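Local coordinates for ER-derived vesicles protein ERV41 (Saccharomyces cerevisiae, PDB 3ZLC) that is a constituent of COPII-coated vesicles leaving the endoplasmic reticulum, needed for efficient transport of certain secretory proteins to the Golgi, the part here being its lumenal domain, at residues A[20-25]-A[236-241]; A[35-40]-A[47-52]; A[160-165]-A[170-175]; A[198-203]-A[207-212]. One frame throughout, in Å; residues are numbered along the deposited sequence.

Contact 1 of 4, residues A[20-25]-A[236-241]; sequences VQINMD and FKYNFE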
# COMPACT_ATOMS: atom_id res chain seq x y z
N VAL A 20 -15.15 5.40 0.62
CA VAL A 20 -14.67 4.03 0.69
C VAL A 20 -13.52 3.98 1.69
O VAL A 20 -12.78 4.96 1.84
CB VAL A 20 -14.21 3.52 -0.69
CG1 VAL A 20 -12.98 4.30 -1.18
CG2 VAL A 20 -13.92 2.00 -0.65
N GLN A 21 -13.37 2.87 2.41
CA GLN A 21 -12.21 2.67 3.29
C GLN A 21 -11.03 2.11 2.51
O GLN A 21 -11.19 1.14 1.77
CB GLN A 21 -12.53 1.70 4.43
CG GLN A 21 -13.67 2.15 5.33
CD GLN A 21 -13.23 3.24 6.28
OE1 GLN A 21 -13.92 4.23 6.49
NE2 GLN A 21 -12.06 3.05 6.87
N ILE A 22 -9.85 2.70 2.67
CA ILE A 22 -8.63 2.08 2.17
C ILE A 22 -7.96 1.37 3.33
O ILE A 22 -7.64 2.00 4.35
CB ILE A 22 -7.66 3.10 1.54
CG1 ILE A 22 -8.33 3.78 0.34
CG2 ILE A 22 -6.39 2.41 1.10
CD1 ILE A 22 -7.41 4.79 -0.40
N ASN A 23 -7.76 0.06 3.19
CA ASN A 23 -7.19 -0.74 4.27
C ASN A 23 -5.75 -1.06 3.92
O ASN A 23 -5.47 -1.54 2.82
CB ASN A 23 -7.96 -2.04 4.47
CG ASN A 23 -9.46 -1.84 4.42
OD1 ASN A 23 -10.03 -1.16 5.28
ND2 ASN A 23 -10.11 -2.46 3.43
N MET A 24 -4.83 -0.81 4.84
CA MET A 24 -3.41 -0.93 4.55
C MET A 24 -2.64 -1.60 5.70
O MET A 24 -2.91 -1.33 6.86
CB MET A 24 -2.84 0.47 4.29
CG MET A 24 -1.61 0.48 3.41
SD MET A 24 -0.86 2.12 3.24
CE MET A 24 -1.66 2.99 4.59
N ASP A 25 -1.68 -2.44 5.36
CA ASP A 25 -0.80 -3.02 6.35
C ASP A 25 0.48 -3.19 5.58
O ASP A 25 0.56 -4.02 4.67
CB ASP A 25 -1.33 -4.36 6.87
CG ASP A 25 -0.49 -4.90 8.02
OD1 ASP A 25 0.75 -5.00 7.86
OD2 ASP A 25 -1.06 -5.17 9.09
N PHE A 236 0.24 5.23 -3.91
CA PHE A 236 -0.87 4.41 -4.39
C PHE A 236 -1.88 5.33 -5.06
O PHE A 236 -2.57 6.09 -4.38
CB PHE A 236 -1.54 3.72 -3.22
CG PHE A 236 -0.64 2.76 -2.47
CD1 PHE A 236 0.13 3.20 -1.41
CD2 PHE A 236 -0.59 1.41 -2.83
CE1 PHE A 236 0.96 2.31 -0.69
CE2 PHE A 236 0.23 0.51 -2.12
CZ PHE A 236 1.01 0.97 -1.06
N LYS A 237 -1.94 5.30 -6.39
CA LYS A 237 -2.94 6.08 -7.10
C LYS A 237 -4.17 5.20 -7.26
O LYS A 237 -4.06 3.99 -7.52
CB LYS A 237 -2.43 6.54 -8.46
CG LYS A 237 -1.19 7.41 -8.37
CD LYS A 237 -1.35 8.69 -9.17
CE LYS A 237 -0.07 9.52 -9.15
NZ LYS A 237 -0.21 10.81 -9.89
N TYR A 238 -5.34 5.79 -7.07
CA TYR A 238 -6.55 4.98 -7.22
C TYR A 238 -7.64 5.72 -7.99
O TYR A 238 -7.78 6.94 -7.89
CB TYR A 238 -7.07 4.50 -5.85
CG TYR A 238 -7.14 5.59 -4.80
CD1 TYR A 238 -8.25 6.43 -4.73
CD2 TYR A 238 -6.11 5.79 -3.88
CE1 TYR A 238 -8.35 7.42 -3.78
CE2 TYR A 238 -6.20 6.80 -2.91
CZ TYR A 238 -7.32 7.61 -2.87
OH TYR A 238 -7.45 8.62 -1.94
N ASN A 239 -8.38 4.96 -8.78
CA ASN A 239 -9.58 5.49 -9.40
C ASN A 239 -10.65 4.41 -9.36
O ASN A 239 -10.35 3.22 -9.21
CB ASN A 239 -9.32 5.93 -10.84
CG ASN A 239 -10.27 7.01 -11.28
OD1 ASN A 239 -11.36 7.18 -10.69
ND2 ASN A 239 -9.89 7.76 -12.31
N PHE A 240 -11.91 4.83 -9.51
CA PHE A 240 -13.03 3.91 -9.33
C PHE A 240 -13.81 3.80 -10.62
O PHE A 240 -14.26 4.80 -11.18
CB PHE A 240 -13.90 4.39 -8.17
CG PHE A 240 -13.13 4.51 -6.87
CD1 PHE A 240 -12.98 3.42 -6.03
CD2 PHE A 240 -12.51 5.72 -6.53
CE1 PHE A 240 -12.24 3.53 -4.85
CE2 PHE A 240 -11.76 5.83 -5.35
CZ PHE A 240 -11.63 4.73 -4.51
N GLU A 241 -13.95 2.57 -11.12
CA GLU A 241 -14.60 2.34 -12.40
C GLU A 241 -16.10 2.58 -12.29
O GLU A 241 -16.70 2.26 -11.25
CB GLU A 241 -14.33 0.91 -12.86
CG GLU A 241 -12.83 0.62 -12.97
CD GLU A 241 -12.54 -0.68 -13.69
OE1 GLU A 241 -13.52 -1.29 -14.16
OE2 GLU A 241 -11.35 -1.07 -13.80

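Contact 2 of 4, residues A[35-40]-A[47-52]; sequences LQINVR and KLVLEE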
# COMPACT_ATOMS: atom_id res chain seq x y z
N LEU A 35 8.71 9.47 8.56
CA LEU A 35 7.68 9.28 7.54
C LEU A 35 6.50 10.22 7.69
O LEU A 35 6.13 10.59 8.82
CB LEU A 35 7.18 7.83 7.55
CG LEU A 35 8.22 6.77 7.21
CD1 LEU A 35 7.63 5.37 7.24
CD2 LEU A 35 8.87 7.07 5.86
N GLN A 36 5.91 10.61 6.56
CA GLN A 36 4.60 11.26 6.58
C GLN A 36 3.69 10.57 5.56
O GLN A 36 4.15 10.09 4.51
CB GLN A 36 4.72 12.77 6.29
CG GLN A 36 5.08 13.11 4.84
CD GLN A 36 4.94 14.60 4.55
OE1 GLN A 36 3.92 15.21 4.89
NE2 GLN A 36 5.95 15.19 3.92
N ILE A 37 2.41 10.51 5.88
CA ILE A 37 1.45 9.83 5.00
C ILE A 37 0.35 10.83 4.67
O ILE A 37 -0.27 11.40 5.58
CB ILE A 37 0.90 8.57 5.68
CG1 ILE A 37 2.06 7.61 5.99
CG2 ILE A 37 -0.17 7.88 4.82
CD1 ILE A 37 1.63 6.41 6.73
N ASN A 38 0.16 11.10 3.37
CA ASN A 38 -0.83 12.07 2.91
C ASN A 38 -1.87 11.43 1.99
O ASN A 38 -1.58 10.46 1.28
CB ASN A 38 -0.15 13.21 2.15
CG ASN A 38 0.62 14.16 3.06
OD1 ASN A 38 0.06 15.14 3.57
ND2 ASN A 38 1.91 13.89 3.26
N VAL A 39 -3.08 11.98 1.99
CA VAL A 39 -4.11 11.60 1.03
C VAL A 39 -4.46 12.87 0.27
O VAL A 39 -4.54 13.97 0.85
CB VAL A 39 -5.38 11.01 1.69
CG1 VAL A 39 -6.51 10.89 0.66
CG2 VAL A 39 -5.11 9.65 2.26
N ARG A 40 -4.63 12.77 -1.04
CA ARG A 40 -5.24 13.89 -1.74
C ARG A 40 -6.15 13.36 -2.83
O ARG A 40 -5.98 12.22 -3.27
CB ARG A 40 -4.20 14.86 -2.28
CG ARG A 40 -3.18 14.26 -3.20
CD ARG A 40 -2.72 15.31 -4.19
NE ARG A 40 -1.78 14.79 -5.17
CZ ARG A 40 -1.15 15.53 -6.08
NH1 ARG A 40 -1.36 16.84 -6.13
NH2 ARG A 40 -0.32 14.96 -6.94
N LYS A 47 -4.21 16.12 2.56
CA LYS A 47 -4.60 15.96 3.96
C LYS A 47 -3.66 14.96 4.63
O LYS A 47 -3.54 13.81 4.19
CB LYS A 47 -6.05 15.46 4.06
CG LYS A 47 -6.49 15.11 5.48
CD LYS A 47 -7.99 14.80 5.55
CE LYS A 47 -8.34 13.48 4.86
NZ LYS A 47 -9.82 13.27 4.79
N LEU A 48 -3.00 15.42 5.69
CA LEU A 48 -2.13 14.55 6.49
C LEU A 48 -2.94 13.44 7.17
O LEU A 48 -3.92 13.71 7.87
CB LEU A 48 -1.37 15.35 7.54
CG LEU A 48 0.05 15.79 7.19
CD1 LEU A 48 0.63 16.68 8.28
CD2 LEU A 48 0.94 14.58 6.99
N VAL A 49 -2.54 12.20 6.95
CA VAL A 49 -3.15 11.09 7.65
C VAL A 49 -2.35 10.88 8.93
O VAL A 49 -1.20 10.45 8.90
CB VAL A 49 -3.16 9.81 6.82
CG1 VAL A 49 -3.62 8.65 7.69
CG2 VAL A 49 -4.05 9.97 5.62
N LEU A 50 -2.96 11.22 10.05
CA LEU A 50 -2.27 11.07 11.32
C LEU A 50 -3.01 10.06 12.17
O LEU A 50 -2.47 8.99 12.48
CB LEU A 50 -2.19 12.42 12.04
CG LEU A 50 -1.17 13.40 11.46
CD1 LEU A 50 -1.32 14.78 12.06
CD2 LEU A 50 0.25 12.88 11.67
N GLU A 51 -4.26 10.37 12.50
CA GLU A 51 -5.01 9.59 13.46
C GLU A 51 -5.58 8.28 12.92
O GLU A 51 -5.93 7.40 13.71
CB GLU A 51 -6.11 10.44 14.12
CG GLU A 51 -7.20 10.93 13.17
CD GLU A 51 -8.31 11.67 13.90
OE1 GLU A 51 -8.05 12.79 14.40
OE2 GLU A 51 -9.44 11.15 13.96
N GLU A 52 -5.66 8.12 11.60
CA GLU A 52 -6.33 6.93 11.04
C GLU A 52 -5.41 5.73 10.91
O GLU A 52 -5.87 4.62 10.62
CB GLU A 52 -6.96 7.23 9.67
CG GLU A 52 -8.27 8.01 9.73
CD GLU A 52 -8.10 9.44 9.30
OE1 GLU A 52 -6.95 9.95 9.38
OE2 GLU A 52 -9.10 10.07 8.90
O HOH W 1 1.38 11.27 8.61

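Contact 3 of 4, residues A[160-165]-A[170-175]; sequences EFSFGD and IDNPLD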
# COMPACT_ATOMS: atom_id res chain seq x y z
N GLU A 160 -1.24 -6.02 3.30
CA GLU A 160 -2.59 -5.77 2.80
C GLU A 160 -2.70 -4.40 2.15
O GLU A 160 -2.11 -3.43 2.64
CB GLU A 160 -3.64 -5.84 3.94
CG GLU A 160 -5.08 -5.65 3.39
CD GLU A 160 -6.15 -5.60 4.47
OE1 GLU A 160 -5.79 -5.64 5.67
OE2 GLU A 160 -7.35 -5.51 4.12
N PHE A 161 -3.46 -4.34 1.06
CA PHE A 161 -3.90 -3.07 0.49
C PHE A 161 -5.22 -3.35 -0.21
O PHE A 161 -5.25 -4.02 -1.24
CB PHE A 161 -2.89 -2.50 -0.50
CG PHE A 161 -3.20 -1.10 -0.90
CD1 PHE A 161 -2.98 -0.05 -0.02
CD2 PHE A 161 -3.76 -0.82 -2.15
CE1 PHE A 161 -3.28 1.26 -0.37
CE2 PHE A 161 -4.07 0.48 -2.51
CZ PHE A 161 -3.83 1.52 -1.62
N SER A 162 -6.33 -2.89 0.36
CA SER A 162 -7.66 -3.25 -0.14
C SER A 162 -8.59 -2.06 0.01
O SER A 162 -8.26 -1.08 0.71
CB SER A 162 -8.21 -4.46 0.63
OG SER A 162 -8.40 -4.13 2.00
N PHE A 163 -9.74 -2.14 -0.66
CA PHE A 163 -10.75 -1.09 -0.66
C PHE A 163 -12.05 -1.68 -0.17
O PHE A 163 -12.53 -2.69 -0.73
CB PHE A 163 -10.98 -0.58 -2.09
CG PHE A 163 -9.78 0.09 -2.69
CD1 PHE A 163 -8.80 -0.66 -3.31
CD2 PHE A 163 -9.62 1.46 -2.59
CE1 PHE A 163 -7.67 -0.05 -3.86
CE2 PHE A 163 -8.49 2.09 -3.14
CZ PHE A 163 -7.52 1.33 -3.77
N GLY A 164 -12.63 -1.06 0.85
CA GLY A 164 -13.94 -1.48 1.32
C GLY A 164 -13.90 -2.56 2.39
O GLY A 164 -12.95 -2.64 3.18
N ASP A 165 -14.94 -3.38 2.44
CA ASP A 165 -15.04 -4.43 3.45
C ASP A 165 -14.33 -5.71 2.98
O ASP A 165 -14.48 -6.13 1.84
CB ASP A 165 -16.51 -4.75 3.71
CG ASP A 165 -17.26 -3.58 4.33
OD1 ASP A 165 -16.63 -2.83 5.09
OD2 ASP A 165 -18.46 -3.42 4.03
N ILE A 170 -11.93 -12.38 -1.58
CA ILE A 170 -11.03 -11.29 -1.95
C ILE A 170 -9.66 -11.79 -2.42
O ILE A 170 -9.15 -12.80 -1.95
CB ILE A 170 -10.89 -10.26 -0.80
CG1 ILE A 170 -10.39 -8.90 -1.31
CG2 ILE A 170 -10.02 -10.78 0.32
CD1 ILE A 170 -10.58 -7.78 -0.26
N ASP A 171 -9.09 -11.10 -3.39
CA ASP A 171 -7.77 -11.47 -3.89
C ASP A 171 -7.19 -10.18 -4.43
O ASP A 171 -7.44 -9.81 -5.57
CB ASP A 171 -7.91 -12.52 -5.01
CG ASP A 171 -6.56 -13.10 -5.44
OD1 ASP A 171 -5.53 -12.48 -5.10
OD2 ASP A 171 -6.52 -14.16 -6.11
N ASN A 172 -6.47 -9.45 -3.58
CA ASN A 172 -5.94 -8.14 -3.93
C ASN A 172 -4.56 -8.30 -4.56
O ASN A 172 -3.70 -8.99 -4.00
CB ASN A 172 -5.81 -7.26 -2.67
CG ASN A 172 -7.15 -7.05 -1.98
OD1 ASN A 172 -8.10 -6.54 -2.60
ND2 ASN A 172 -7.24 -7.47 -0.71
N PRO A 173 -4.32 -7.66 -5.72
CA PRO A 173 -3.02 -7.89 -6.36
C PRO A 173 -1.82 -7.51 -5.47
O PRO A 173 -0.79 -8.18 -5.56
CB PRO A 173 -3.05 -6.96 -7.56
CG PRO A 173 -4.54 -6.70 -7.84
CD PRO A 173 -5.25 -6.85 -6.53
N LEU A 174 -1.94 -6.47 -4.65
CA LEU A 174 -0.77 -6.04 -3.86
C LEU A 174 -0.58 -6.77 -2.54
O LEU A 174 0.48 -6.65 -1.93
CB LEU A 174 -0.76 -4.52 -3.64
CG LEU A 174 -0.79 -3.73 -4.95
CD1 LEU A 174 -0.79 -2.23 -4.63
CD2 LEU A 174 0.38 -4.12 -5.86
N ASP A 175 -1.57 -7.55 -2.10
CA ASP A 175 -1.43 -8.30 -0.84
C ASP A 175 -0.28 -9.27 -0.90
O ASP A 175 -0.10 -9.97 -1.90
CB ASP A 175 -2.70 -9.13 -0.52
CG ASP A 175 -3.84 -8.29 0.00
OD1 ASP A 175 -3.70 -7.06 0.07
OD2 ASP A 175 -4.91 -8.87 0.30
O HOH W 2 -10.08 -4.43 -2.53

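Contact 4 of 4, residues A[198-203]-A[207-212]; sequences TLFKKL and VDTNQY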
# COMPACT_ATOMS: atom_id res chain seq x y z
N THR A 198 -18.25 -4.57 -6.42
CA THR A 198 -18.91 -5.81 -6.81
C THR A 198 -20.11 -6.11 -5.92
O THR A 198 -20.14 -5.76 -4.74
CB THR A 198 -17.94 -6.98 -6.75
OG1 THR A 198 -17.33 -7.02 -5.45
CG2 THR A 198 -16.88 -6.85 -7.82
N LEU A 199 -21.12 -6.75 -6.49
CA LEU A 199 -22.23 -7.21 -5.68
C LEU A 199 -22.24 -8.73 -5.71
O LEU A 199 -22.52 -9.33 -6.74
CB LEU A 199 -23.56 -6.63 -6.19
CG LEU A 199 -24.85 -7.21 -5.58
CD1 LEU A 199 -24.71 -7.38 -4.08
CD2 LEU A 199 -26.06 -6.34 -5.88
N PHE A 200 -21.89 -9.34 -4.58
CA PHE A 200 -22.00 -10.79 -4.47
C PHE A 200 -23.34 -11.07 -3.81
O PHE A 200 -23.51 -10.78 -2.62
CB PHE A 200 -20.90 -11.37 -3.58
CG PHE A 200 -19.52 -11.22 -4.15
CD1 PHE A 200 -19.01 -12.15 -5.06
CD2 PHE A 200 -18.71 -10.16 -3.75
CE1 PHE A 200 -17.73 -12.00 -5.57
CE2 PHE A 200 -17.42 -10.01 -4.27
CZ PHE A 200 -16.93 -10.94 -5.18
N LYS A 201 -24.28 -11.63 -4.56
CA LYS A 201 -25.60 -11.91 -4.00
C LYS A 201 -25.54 -12.88 -2.81
O LYS A 201 -26.44 -12.90 -1.97
CB LYS A 201 -26.56 -12.41 -5.09
CG LYS A 201 -27.03 -11.31 -6.03
CD LYS A 201 -27.92 -11.85 -7.13
CE LYS A 201 -28.40 -10.74 -8.05
NZ LYS A 201 -29.13 -11.26 -9.24
N LYS A 202 -24.46 -13.66 -2.74
CA LYS A 202 -24.24 -14.56 -1.60
C LYS A 202 -23.85 -13.81 -0.32
O LYS A 202 -23.88 -14.38 0.77
CB LYS A 202 -23.17 -15.60 -1.94
CG LYS A 202 -23.71 -16.89 -2.56
CD LYS A 202 -22.60 -17.93 -2.68
CE LYS A 202 -23.12 -19.34 -2.41
NZ LYS A 202 -23.36 -20.14 -3.64
N LEU A 203 -23.49 -12.54 -0.47
CA LEU A 203 -23.02 -11.73 0.66
C LEU A 203 -23.98 -10.59 1.01
O LEU A 203 -24.07 -10.16 2.17
CB LEU A 203 -21.63 -11.17 0.35
CG LEU A 203 -20.51 -12.20 0.19
CD1 LEU A 203 -19.17 -11.51 -0.02
CD2 LEU A 203 -20.45 -13.12 1.40
N VAL A 207 -22.73 -4.99 2.04
CA VAL A 207 -21.29 -5.09 2.23
C VAL A 207 -20.57 -4.37 1.10
O VAL A 207 -20.87 -4.57 -0.07
CB VAL A 207 -20.82 -6.57 2.38
CG1 VAL A 207 -21.14 -7.36 1.13
CG2 VAL A 207 -19.35 -6.65 2.69
N ASP A 208 -19.61 -3.51 1.46
CA ASP A 208 -18.87 -2.71 0.49
C ASP A 208 -17.71 -3.51 -0.13
O ASP A 208 -16.55 -3.29 0.21
CB ASP A 208 -18.36 -1.42 1.15
CG ASP A 208 -17.78 -0.43 0.15
OD1 ASP A 208 -17.90 -0.67 -1.07
OD2 ASP A 208 -17.21 0.59 0.59
N THR A 209 -18.03 -4.41 -1.05
CA THR A 209 -17.02 -5.27 -1.69
C THR A 209 -16.47 -4.66 -2.96
O THR A 209 -17.22 -4.17 -3.81
CB THR A 209 -17.60 -6.66 -2.01
OG1 THR A 209 -18.86 -6.52 -2.67
CG2 THR A 209 -17.80 -7.45 -0.73
N ASN A 210 -15.14 -4.69 -3.09
CA ASN A 210 -14.46 -4.14 -4.26
C ASN A 210 -13.28 -5.02 -4.60
O ASN A 210 -12.68 -5.64 -3.70
CB ASN A 210 -13.92 -2.73 -3.98
CG ASN A 210 -14.99 -1.77 -3.55
OD1 ASN A 210 -15.55 -1.04 -4.38
ND2 ASN A 210 -15.30 -1.74 -2.26
N GLN A 211 -12.94 -5.06 -5.88
CA GLN A 211 -11.69 -5.68 -6.30
C GLN A 211 -10.94 -4.69 -7.19
O GLN A 211 -11.54 -3.74 -7.73
CB GLN A 211 -12.00 -6.99 -7.04
CG GLN A 211 -12.89 -6.83 -8.30
CD GLN A 211 -13.42 -8.17 -8.76
OE1 GLN A 211 -14.14 -8.85 -8.02
NE2 GLN A 211 -13.05 -8.58 -9.98
N TYR A 212 -9.64 -4.88 -7.33
CA TYR A 212 -8.89 -3.96 -8.17
C TYR A 212 -7.85 -4.66 -9.02
O TYR A 212 -7.40 -5.79 -8.70
CB TYR A 212 -8.25 -2.82 -7.36
CG TYR A 212 -7.16 -3.22 -6.37
CD1 TYR A 212 -7.48 -3.68 -5.10
CD2 TYR A 212 -5.81 -3.07 -6.70
CE1 TYR A 212 -6.48 -4.02 -4.18
CE2 TYR A 212 -4.81 -3.41 -5.79
CZ TYR A 212 -5.15 -3.87 -4.54
OH TYR A 212 -4.14 -4.21 -3.66
O HOH W 3 -14.93 -8.18 -5.64
O HOH W 4 -21.52 -4.08 -2.73
O HOH W 5 -21.29 -8.01 -2.26

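Contact 1 of 4, residues A[20-25]-A[236-241]
I22 lays its CD1 methyl over one face of the Y238 ring in a CH-π contact, with CD1 3.9 Å from the ring centroid and 29° off the normal. The methyl is displaced toward one side of the ring: I22 CD1 is nearest to Y238 CE2, at 3.4 Å, with CZ next. Its reach comes from an extended chain, CD1 standing anti to CA (chi2 -178°). The tyrosine answers with CG set between its backbone N and carbonyl carbon, and its hydroxyl packs against V39. One step along, V20 CG1 touches the end of the F240 ring, 3.6 Å from F240 CZ, approaching obliquely. Such meetings of side chains alone are those of a β-sandwich: strand 19-28 belongs to one sheet, strand 233-240 to the other, and the CA atoms of I22 and Y238 are 10.0 Å apart. The two segments run at 148° to each other, and alternate residues of each, V20, I22 and M24 against F236, Y238 and F240, point into the shared core. In the M24 conformer described, one of two deposited, SD lies obliquely to the F236 ring, 4.3 Å from CE1, a loose Met-aromatic contact. F161 fills in beside them, touching I22 and M24 and stacking on F236. N23 points out of this core, and its amide bonds to S122 and the carbonyl of G164.

Contact 2 of 4, residues A[35-40]-A[47-52]
The carbonyl oxygen of K47 is gripped from two neighbouring residues: V39 N donates to K47 O over 2.9 Å, and the CA-H of N38 adds a weaker contact, N38 CA lying 3.5 Å from K47 O. V39 returns the bond through its own carbonyl, K47 N to V39 O being 2.8 Å and practically straight at 179°. A third backbone bond joins V49 N to I37 O. Beside it a water accepts from I37 N and donates to V49 O, bridging the two segments. This is the register of an antiparallel β-hairpin, strands 35-41 and 47-48, with V39 and K47 a hydrogen-bonded pair and N38 and L48 a non-hydrogen-bonded one. On the side of V39, its CG2 methyl meets V49 CG2 at 3.5 Å; in both valines CG2 stands anti to the carbonyl carbon, which turns these methyls toward each other. V49 CB also borders I37 CG2, and I123 of strand 117-126 touches the V49 side chain. On the side of N38, L48 CD2 wedges against N38 OD1, at 3.6 Å, and crosses the end of Q36 at about a right angle. There Q36 OE1 accepts from N38 ND2 over 2.9 Å, in the N38 conformer described, with the donor well above the carbonyl plane, and Q36 NE2 bonds to the carbonyl of A136. With a valine for Q36, N38 ND2 and the A136 carbonyl are likely to lose their shared partner, and the L48 methyl to be less well flanked. Strand 130-136 pairs with the hairpin along the other edge of strand 35-41.

Contact 3 of 4, residues A[160-165]-A[170-175]
N172 lays its amide against the CB of S162, with N172 ND2 3.4 Å from S162 CB and the carbonyl oxygen of F161 close to N172 CB. The amide is held at both ends. Its ND2 donates to D175 OD2 over 2.9 Å, in the plane of the amide but from above the plane of the carboxylate, while a water donates to its OD1 and accepts from F163 N. N172 and D175 are the first and last residues of a type I β turn, and this side-chain bond spans it. The other carboxylate oxygen crosses to the strand: F161 N donates to D175 OD1 over 2.9 Å, nearly in line with the C-O bond. Beyond these polar groups L174 lies alongside F161, CD1 4.1 Å from F161 CD2, the two pointing the same way toward the core between the sheets. I170 CD1 rests more loosely near S162 CB. E160, its chain extended with CG opposite the backbone N (chi1 -177°), takes a bond from S162 OG at 2.7 Å, met on the anti side of OE2; that hydroxyl in turn accepts from N23 ND2. The segment 170-175 thus fastens the loop leading from strand 156-163 into strand 177-179, two antiparallel strands of the six-stranded sheet, back onto the strand it leaves. With E160 OE2 and D175 OD2 5.6 Å apart, two like charges lie close, and the N-H donors on D175 and the hydroxyl on E160 would be expected to ease the mutual repulsion and favour the charged forms.

Contact 4 of 4, residues A[198-203]-A[207-212]
The ring of F200 has T209 OG1 at its edge, near its plane, 3.8 Å from F200 CD2, and the rings of Y167 and Y169 meet it at inclined angles. The amide of Q211 sets OE1 against the T198 methyl, with Q211 OE1 3.4 Å from T198 CG2, and a water links that oxygen to T198 OG1. T209 OG1 sits between its own backbone N and carbonyl carbon (chi1 48°), a turn that carries it to T198 O, to which it donates over a short 2.5 Å, from above the carbonyl plane; another water, held by F200 N, donates to the same hydroxyl. This is the closing end of the β-hairpin of strands 188-200 and 209-219, where T198 N donates to T209 O at 2.8 Å. Were the T209 hydroxyl missing, as with an alanine here, T198 O is likely to go short of a donor and the water on F200 N of an acceptor. In the connection L203 N returns to F200 O, and D208 centres an inverse gamma turn. N210 ND2 reaches D208 OD1 over 3.1 Å from above the carboxylate plane, while R127 holds N210 OD1.

Overall arrangement
Contact 1 spans the β-sandwich of this lumenal domain and closes a long loop of chain in which the other three are nested, in the order contact 2, contact 3, contact 4. Contact 3 holds a loop against strand 156-163, the neighbour of strand 19-28 in its sheet, its centre 9 Å from that of contact 1. Contacts 2 and 4 are hairpins of the other sheet, their centres 27 Å apart, that of contact 1 lying about 14 Å from contact 2 and 15 Å from contact 4. Contacts 3 and 4 also meet, the Y212 hydroxyl reaching the F161 carbonyl, which ties the two sheets together. Contact 1 thus joins an early and a late strand of the domain, while the others set local turns.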